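Local coordinates for protein putative O-methyltransferase (Klebsiella pneumoniae subsp. pneumoniae, PDB 3TFW) that is probably an O-methyltransferase that uses S-adenosylmethionine as its methyl donor, although its own substrate is not established, at residues D27-N37 / G74-R83; A64-L73 / L85-E95. All blocks are in the same frame, centred on the assembly; numbering follows the deposited sequence.

Interaction 1: residues D27-N37 / G74-R83; sequences DPVLDRVLENN and GGYSTIWMAR
Asp-27 OD1 is gripped by three N-H groups, one of them from across the contact: Arg-83 NH2 reaches it in a weak bond of 3.4 Å, while Leu-30 N, at 3.3 Å, and more weakly Val-29 N donate to it, so that Asp-27 N-caps the helix that starts at Pro-28. The N-cap carboxylate therefore serves the helix end and the arginine together. Its other oxygen makes the stronger half of the salt bridge, Asp-27 OD2 to Arg-83 NH1 at 2.8 Å, although NH1 approaches from 48° above the carboxylate plane. Carboxylate and guanidinium planes lie 27° apart, with the acid at the guanidinium edge; the Arg-83 chain runs extended from CG to NE to span the distance. Leu-30 CD2 lies over one guanidinium face and also packs on Ile-79 CG2. Its other methyl, CD1, sits 3.5 Å from Trp-80 CZ2. In the Rossmann-like fold of class I methyltransferases, helix 76-82 follows the glycine-rich loop after the first strand, and helix 28-39 packs nearly antiparallel to it, the short segments' axes 10.7 Å apart. Tyr-76 is the hub of the middle: with CG anti to its backbone N (chi1 -178°), the ring swings toward the neighbouring helix. Leu-34 CD2 makes a CH-pi contact over one ring face, 3.9 Å from the centroid, and Trp-80 CD1 covers the opposite face. Val-33 CG1 meets the same ring at its edge, whereas Val-33 CG2 reaches Ile-79 CD1 tip to tip at 3.6 Å. At the far end Asn-37 OD1 lies 3.6 Å from Gly-74 CA. The Asn-37 amide is held by Asp-46, which accepts from ND2, and Asn-107 ND2 bonds to Gly-74 O, fastening the loop to helix 98-110.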
# COMPACT_ATOMS: atom_id res chain seq x y z
N ASP A 27 -12.54 -17.59 4.14
CA ASP A 27 -13.46 -17.43 3.05
C ASP A 27 -13.53 -18.71 2.23
O ASP A 27 -12.59 -19.04 1.52
CB ASP A 27 -13.08 -16.22 2.19
CG ASP A 27 -14.21 -15.75 1.30
OD1 ASP A 27 -14.78 -16.58 0.57
OD2 ASP A 27 -14.55 -14.54 1.35
N PRO A 28 -14.68 -19.43 2.32
CA PRO A 28 -14.90 -20.72 1.65
C PRO A 28 -14.80 -20.62 0.13
O PRO A 28 -14.19 -21.48 -0.50
CB PRO A 28 -16.34 -21.09 2.06
CG PRO A 28 -16.60 -20.31 3.30
CD PRO A 28 -15.86 -19.02 3.10
N VAL A 29 -15.37 -19.57 -0.45
CA VAL A 29 -15.32 -19.42 -1.91
C VAL A 29 -13.90 -19.12 -2.42
O VAL A 29 -13.47 -19.71 -3.42
CB VAL A 29 -16.41 -18.44 -2.47
CG1 VAL A 29 -16.76 -17.38 -1.47
CG2 VAL A 29 -16.01 -17.83 -3.80
N LEU A 30 -13.15 -18.26 -1.73
CA LEU A 30 -11.77 -17.99 -2.12
C LEU A 30 -10.89 -19.22 -1.99
O LEU A 30 -10.02 -19.46 -2.83
CB LEU A 30 -11.17 -16.82 -1.32
CG LEU A 30 -11.70 -15.42 -1.63
CD1 LEU A 30 -10.99 -14.40 -0.77
CD2 LEU A 30 -11.56 -15.08 -3.11
N ASP A 31 -11.11 -20.01 -0.93
CA ASP A 31 -10.42 -21.29 -0.76
C ASP A 31 -10.66 -22.18 -1.97
O ASP A 31 -9.73 -22.77 -2.50
CB ASP A 31 -10.90 -22.01 0.51
CG ASP A 31 -10.46 -21.34 1.81
OD1 ASP A 31 -9.45 -20.61 1.82
OD2 ASP A 31 -11.13 -21.56 2.84
N ARG A 32 -11.92 -22.26 -2.40
CA ARG A 32 -12.31 -23.11 -3.52
C ARG A 32 -11.73 -22.61 -4.84
O ARG A 32 -11.30 -23.40 -5.68
CB ARG A 32 -13.83 -23.23 -3.60
CG ARG A 32 -14.32 -24.36 -4.49
CD ARG A 32 -15.75 -24.73 -4.16
NE ARG A 32 -16.35 -25.52 -5.24
CZ ARG A 32 -17.59 -25.99 -5.23
NH1 ARG A 32 -18.39 -25.77 -4.19
NH2 ARG A 32 -18.03 -26.69 -6.27
N VAL A 33 -11.70 -21.28 -5.01
CA VAL A 33 -11.08 -20.68 -6.20
C VAL A 33 -9.63 -21.14 -6.35
O VAL A 33 -9.21 -21.53 -7.44
CB VAL A 33 -11.17 -19.13 -6.18
CG1 VAL A 33 -10.22 -18.50 -7.20
CG2 VAL A 33 -12.60 -18.68 -6.43
N LEU A 34 -8.87 -21.10 -5.25
CA LEU A 34 -7.46 -21.49 -5.26
C LEU A 34 -7.31 -22.99 -5.50
O LEU A 34 -6.42 -23.42 -6.23
CB LEU A 34 -6.77 -21.08 -3.94
CG LEU A 34 -6.47 -19.59 -3.69
CD1 LEU A 34 -6.06 -19.35 -2.24
CD2 LEU A 34 -5.40 -19.05 -4.65
N GLU A 35 -8.19 -23.78 -4.89
CA GLU A 35 -8.23 -25.23 -5.12
C GLU A 35 -8.43 -25.54 -6.60
O GLU A 35 -7.76 -26.42 -7.17
CB GLU A 35 -9.34 -25.88 -4.27
CG GLU A 35 -9.04 -25.93 -2.78
CD GLU A 35 -10.26 -26.29 -1.91
OE1 GLU A 35 -11.37 -26.51 -2.44
OE2 GLU A 35 -10.09 -26.33 -0.68
N ASN A 36 -9.36 -24.82 -7.23
CA ASN A 36 -9.64 -24.95 -8.67
C ASN A 36 -8.43 -24.63 -9.54
O ASN A 36 -8.14 -25.34 -10.51
CB ASN A 36 -10.80 -24.04 -9.07
CG ASN A 36 -12.15 -24.53 -8.59
OD1 ASN A 36 -12.29 -25.67 -8.13
ND2 ASN A 36 -13.16 -23.66 -8.70
N ASN A 37 -7.74 -23.53 -9.21
CA ASN A 37 -6.54 -23.13 -9.94
C ASN A 37 -5.46 -24.21 -9.92
O ASN A 37 -4.87 -24.54 -10.96
CB ASN A 37 -5.98 -21.81 -9.37
CG ASN A 37 -6.88 -20.63 -9.68
OD1 ASN A 37 -7.90 -20.77 -10.35
ND2 ASN A 37 -6.49 -19.45 -9.21
N GLY A 74 -6.44 -17.18 -12.94
CA GLY A 74 -7.62 -17.94 -12.53
C GLY A 74 -8.71 -17.06 -11.93
O GLY A 74 -9.75 -17.56 -11.46
N GLY A 75 -8.46 -15.75 -11.92
CA GLY A 75 -9.43 -14.80 -11.41
C GLY A 75 -9.40 -14.59 -9.91
O GLY A 75 -10.33 -14.04 -9.36
N TYR A 76 -8.32 -15.00 -9.24
CA TYR A 76 -8.26 -14.82 -7.77
C TYR A 76 -8.22 -13.32 -7.40
O TYR A 76 -9.03 -12.85 -6.59
CB TYR A 76 -7.07 -15.57 -7.19
CG TYR A 76 -6.94 -15.50 -5.68
CD1 TYR A 76 -7.79 -16.23 -4.85
CD2 TYR A 76 -5.96 -14.70 -5.09
CE1 TYR A 76 -7.66 -16.16 -3.44
CE2 TYR A 76 -5.82 -14.63 -3.71
CZ TYR A 76 -6.66 -15.36 -2.90
OH TYR A 76 -6.51 -15.27 -1.53
N SER A 77 -7.30 -12.59 -8.01
CA SER A 77 -7.22 -11.14 -7.76
C SER A 77 -8.48 -10.43 -8.24
O SER A 77 -8.94 -9.45 -7.63
CB SER A 77 -5.99 -10.54 -8.43
OG SER A 77 -4.83 -10.95 -7.73
N THR A 78 -9.01 -10.93 -9.36
CA THR A 78 -10.23 -10.39 -9.96
C THR A 78 -11.35 -10.40 -8.93
O THR A 78 -12.05 -9.43 -8.77
CB THR A 78 -10.69 -11.20 -11.19
OG1 THR A 78 -9.55 -11.62 -11.95
CG2 THR A 78 -11.63 -10.36 -12.05
N ILE A 79 -11.50 -11.52 -8.23
CA ILE A 79 -12.58 -11.66 -7.26
C ILE A 79 -12.42 -10.74 -6.06
O ILE A 79 -13.40 -10.13 -5.63
CB ILE A 79 -12.76 -13.12 -6.81
CG1 ILE A 79 -13.32 -13.93 -7.99
CG2 ILE A 79 -13.74 -13.20 -5.64
CD1 ILE A 79 -13.00 -15.43 -7.88
N TRP A 80 -11.19 -10.61 -5.55
CA TRP A 80 -10.91 -9.68 -4.45
C TRP A 80 -11.37 -8.27 -4.82
O TRP A 80 -12.01 -7.57 -4.02
CB TRP A 80 -9.42 -9.67 -4.14
CG TRP A 80 -8.98 -10.66 -3.12
CD1 TRP A 80 -8.24 -11.79 -3.33
CD2 TRP A 80 -9.23 -10.59 -1.71
NE1 TRP A 80 -8.02 -12.44 -2.13
CE2 TRP A 80 -8.62 -11.73 -1.12
CE3 TRP A 80 -9.92 -9.69 -0.89
CZ2 TRP A 80 -8.66 -11.98 0.25
CZ3 TRP A 80 -9.96 -9.95 0.49
CH2 TRP A 80 -9.34 -11.08 1.04
N MSE A 81 -11.04 -7.85 -6.04
CA MSE A 81 -11.41 -6.53 -6.48
C MSE A 81 -12.89 -6.41 -6.78
O MSE A 81 -13.53 -5.47 -6.30
CB MSE A 81 -10.54 -6.07 -7.67
CG MSE A 81 -9.10 -5.81 -7.23
SE MSE A 81 -8.05 -5.13 -8.71
CE MSE A 81 -7.85 -6.81 -9.71
N ALA A 82 -13.43 -7.37 -7.53
CA ALA A 82 -14.82 -7.29 -8.02
C ALA A 82 -15.86 -7.26 -6.90
O ALA A 82 -16.88 -6.58 -7.02
CB ALA A 82 -15.11 -8.41 -9.02
N ARG A 83 -15.59 -7.97 -5.80
CA ARG A 83 -16.52 -7.95 -4.65
C ARG A 83 -16.76 -6.56 -4.07
O ARG A 83 -17.80 -6.31 -3.46
CB ARG A 83 -16.00 -8.86 -3.54
CG ARG A 83 -16.27 -10.31 -3.77
CD ARG A 83 -15.37 -11.12 -2.89
NE ARG A 83 -15.74 -12.53 -2.89
CZ ARG A 83 -15.31 -13.40 -2.00
NH1 ARG A 83 -14.50 -13.01 -1.02
NH2 ARG A 83 -15.70 -14.67 -2.07

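Interaction 2: residues A64-L73 / L85-E95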
# COMPACT_ATOMS: atom_id res chain seq x y z
N ALA A 64 -13.95 2.94 -6.76
CA ALA A 64 -13.97 2.52 -8.16
C ALA A 64 -15.33 2.00 -8.60
O ALA A 64 -16.00 1.27 -7.85
CB ALA A 64 -12.88 1.47 -8.42
N LYS A 65 -15.74 2.41 -9.79
CA LYS A 65 -16.88 1.83 -10.48
C LYS A 65 -16.41 1.14 -11.76
O LYS A 65 -17.15 0.35 -12.35
CB LYS A 65 -17.93 2.91 -10.85
CG LYS A 65 -18.63 3.54 -9.66
CD LYS A 65 -19.98 4.13 -10.07
CE LYS A 65 -20.75 4.64 -8.86
NZ LYS A 65 -21.99 5.36 -9.29
N ARG A 66 -15.18 1.46 -12.19
CA ARG A 66 -14.60 0.90 -13.40
C ARG A 66 -13.18 0.45 -13.10
O ARG A 66 -12.35 1.24 -12.69
CB ARG A 66 -14.60 1.92 -14.55
CG ARG A 66 -16.01 2.27 -15.04
CD ARG A 66 -16.05 3.42 -16.03
NE ARG A 66 -17.44 3.59 -16.49
CZ ARG A 66 -17.99 2.91 -17.50
NH1 ARG A 66 -17.27 2.05 -18.20
NH2 ARG A 66 -19.26 3.12 -17.82
N ILE A 67 -12.93 -0.84 -13.29
CA ILE A 67 -11.61 -1.42 -13.04
C ILE A 67 -11.12 -2.12 -14.30
O ILE A 67 -11.90 -2.80 -14.98
CB ILE A 67 -11.64 -2.41 -11.84
CG1 ILE A 67 -12.12 -1.70 -10.57
CG2 ILE A 67 -10.24 -3.04 -11.62
CD1 ILE A 67 -12.39 -2.64 -9.37
N LEU A 68 -9.83 -1.96 -14.59
CA LEU A 68 -9.17 -2.74 -15.64
C LEU A 68 -8.09 -3.63 -15.02
O LEU A 68 -7.24 -3.17 -14.27
CB LEU A 68 -8.54 -1.81 -16.70
CG LEU A 68 -7.61 -2.43 -17.76
CD1 LEU A 68 -8.33 -3.46 -18.65
CD2 LEU A 68 -6.99 -1.34 -18.65
N GLU A 69 -8.13 -4.92 -15.36
CA GLU A 69 -7.10 -5.85 -14.91
C GLU A 69 -6.42 -6.50 -16.11
O GLU A 69 -7.08 -7.11 -16.95
CB GLU A 69 -7.71 -6.93 -14.02
CG GLU A 69 -6.72 -7.98 -13.56
CD GLU A 69 -7.37 -9.09 -12.75
OE1 GLU A 69 -8.51 -9.50 -13.06
OE2 GLU A 69 -6.71 -9.57 -11.80
N ILE A 70 -5.10 -6.38 -16.19
CA ILE A 70 -4.35 -7.01 -17.26
C ILE A 70 -3.65 -8.27 -16.72
O ILE A 70 -2.66 -8.19 -16.00
CB ILE A 70 -3.37 -6.01 -17.95
CG1 ILE A 70 -4.14 -4.76 -18.41
CG2 ILE A 70 -2.64 -6.69 -19.12
CD1 ILE A 70 -3.28 -3.64 -19.02
N GLY A 71 -4.20 -9.44 -17.08
CA GLY A 71 -3.69 -10.74 -16.63
C GLY A 71 -4.61 -11.39 -15.61
O GLY A 71 -4.40 -11.26 -14.39
N THR A 72 -5.64 -12.08 -16.09
CA THR A 72 -6.65 -12.70 -15.23
C THR A 72 -6.12 -13.90 -14.42
O THR A 72 -6.45 -14.05 -13.23
CB THR A 72 -7.86 -13.18 -16.08
OG1 THR A 72 -8.26 -12.11 -16.95
CG2 THR A 72 -9.03 -13.55 -15.19
N LEU A 73 -5.30 -14.73 -15.05
CA LEU A 73 -4.94 -16.05 -14.53
C LEU A 73 -6.23 -16.82 -14.21
O LEU A 73 -7.05 -17.04 -15.11
CB LEU A 73 -3.97 -15.95 -13.31
CG LEU A 73 -3.31 -17.23 -12.76
CD1 LEU A 73 -2.42 -17.96 -13.79
CD2 LEU A 73 -2.52 -16.94 -11.48
N LEU A 85 -16.93 -3.73 -5.84
CA LEU A 85 -17.64 -2.87 -6.78
C LEU A 85 -19.10 -2.64 -6.36
O LEU A 85 -19.73 -3.55 -5.80
CB LEU A 85 -17.59 -3.45 -8.20
CG LEU A 85 -16.26 -3.43 -8.97
CD1 LEU A 85 -16.38 -4.30 -10.23
CD2 LEU A 85 -15.88 -2.01 -9.37
N PRO A 86 -19.64 -1.44 -6.63
CA PRO A 86 -21.08 -1.21 -6.48
C PRO A 86 -21.88 -2.05 -7.47
O PRO A 86 -21.30 -2.67 -8.37
CB PRO A 86 -21.22 0.29 -6.80
CG PRO A 86 -20.06 0.60 -7.68
CD PRO A 86 -18.94 -0.25 -7.14
N ALA A 87 -23.21 -2.05 -7.32
CA ALA A 87 -24.10 -2.82 -8.20
C ALA A 87 -23.96 -2.46 -9.69
O ALA A 87 -24.17 -3.31 -10.56
CB ALA A 87 -25.55 -2.67 -7.74
N ASP A 88 -23.60 -1.21 -9.99
CA ASP A 88 -23.42 -0.76 -11.38
C ASP A 88 -21.95 -0.76 -11.83
O ASP A 88 -21.61 -0.26 -12.91
CB ASP A 88 -24.02 0.64 -11.57
CG ASP A 88 -23.38 1.68 -10.67
OD1 ASP A 88 -22.83 1.31 -9.61
OD2 ASP A 88 -23.41 2.87 -11.03
N GLY A 89 -21.09 -1.34 -10.99
CA GLY A 89 -19.65 -1.38 -11.25
C GLY A 89 -19.27 -2.42 -12.29
O GLY A 89 -19.98 -3.42 -12.48
N GLN A 90 -18.13 -2.19 -12.94
CA GLN A 90 -17.63 -3.12 -13.95
C GLN A 90 -16.15 -3.32 -13.80
O GLN A 90 -15.41 -2.36 -13.56
CB GLN A 90 -17.89 -2.59 -15.35
CG GLN A 90 -19.34 -2.49 -15.72
CD GLN A 90 -19.55 -1.73 -17.00
OE1 GLN A 90 -19.52 -0.50 -17.02
NE2 GLN A 90 -19.78 -2.46 -18.07
N LEU A 91 -15.72 -4.56 -13.99
CA LEU A 91 -14.30 -4.89 -14.03
C LEU A 91 -14.03 -5.62 -15.34
O LEU A 91 -14.60 -6.68 -15.62
CB LEU A 91 -13.90 -5.75 -12.82
CG LEU A 91 -12.39 -5.93 -12.59
CD1 LEU A 91 -12.14 -6.39 -11.16
CD2 LEU A 91 -11.76 -6.91 -13.58
N LEU A 92 -13.16 -5.03 -16.14
CA LEU A 92 -12.75 -5.65 -17.40
C LEU A 92 -11.43 -6.37 -17.14
O LEU A 92 -10.48 -5.76 -16.66
CB LEU A 92 -12.57 -4.60 -18.50
CG LEU A 92 -11.95 -5.11 -19.81
CD1 LEU A 92 -12.88 -6.12 -20.50
CD2 LEU A 92 -11.60 -3.97 -20.77
N THR A 93 -11.37 -7.67 -17.42
CA THR A 93 -10.14 -8.41 -17.18
C THR A 93 -9.70 -9.12 -18.46
O THR A 93 -10.52 -9.68 -19.19
CB THR A 93 -10.21 -9.36 -15.95
OG1 THR A 93 -8.92 -9.95 -15.70
CG2 THR A 93 -11.24 -10.47 -16.16
N LEU A 94 -8.40 -9.07 -18.72
CA LEU A 94 -7.84 -9.56 -19.98
C LEU A 94 -6.95 -10.77 -19.76
O LEU A 94 -6.04 -10.73 -18.92
CB LEU A 94 -7.04 -8.44 -20.66
CG LEU A 94 -7.74 -7.09 -20.75
CD1 LEU A 94 -6.81 -6.04 -21.44
CD2 LEU A 94 -9.07 -7.23 -21.50
N GLU A 95 -7.22 -11.84 -20.51
CA GLU A 95 -6.47 -13.08 -20.40
C GLU A 95 -6.21 -13.65 -21.79
O GLU A 95 -7.14 -13.82 -22.58
CB GLU A 95 -7.23 -14.10 -19.55
CG GLU A 95 -6.50 -15.46 -19.38
CD GLU A 95 -5.08 -15.30 -18.88
OE1 GLU A 95 -4.89 -14.69 -17.80
OE2 GLU A 95 -4.14 -15.80 -19.55
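Ile-67 and Leu-91 lie opposite each other on adjacent parallel strands, the two strands of a beta-alpha-beta unit (strand 66-70, helix 76-82, strand 90-95) in a Rossmann-like methyltransferase fold. The ladder is regular from Gln-90 N to Lys-65 O through Leu-94 N to Glu-69 O, with Ile-67 N and Glu-69 N bonding back to Gln-90 O and Leu-92 O. On the face toward helix 76-82, packing is close: Ile-67 CB touches Leu-91 CG at 3.7 Å, and Ile-67 CD1 meets Leu-85 CD2 at 3.5 Å. The same face buries a polar relay. Thr-72 OG1 donates to Thr-93 OG1 (2.6 Å), which donates in turn to Glu-69 OE1 (2.7 Å), arriving 41° above the carboxylate plane; Thr-78 OG1 bonds to that oxygen as well. Extended from a CG anti to the backbone N (chi1 177°), Glu-69 runs alongside Thr-93. The opposite face carries Leu-68, Ile-70, Leu-92 and Leu-94, and helix 124-129 covers part of it. Packing slackens where the strands begin. Lys-65 NZ and Asp-88 OD2 form only a weak salt bridge of 3.4 Å between exposed side chains, and Gln-90 OE1 rests over one face of the Arg-66 guanidinium, the two planes 69° apart. Beyond the other end comes the glycine-rich loop, which in this family lines the cofactor site. Leu-94 O accepts from both Gly-71 N and Thr-72 N, and Glu-95, bent at chi2, accepts from Leu-73 N at OE1 (2.8 Å).

Overall arrangement
From the N terminus the chain passes helix 8-23 and then helix 28-39, the first element of these contacts; helix 49-62 follows and leads into strand 66-70, the loop through Gly-74 and helix 76-82, whose return to helix 28-39 closes the longer loop as interaction 1. Strand 90-95 then comes to lie beside strand 66-70, closing the shorter loop as interaction 2. Because segment 64-73 falls between the two halves of interaction 1 and segment 85-95 after both, the contacts cross along the chain. Helix 76-82 joins them: it faces helix 28-39 on one side and the sheet on the other, where Thr-78 and Met-81 pack on Leu-91. Helix 28-39 is thereby tied to the Rossmann-like core.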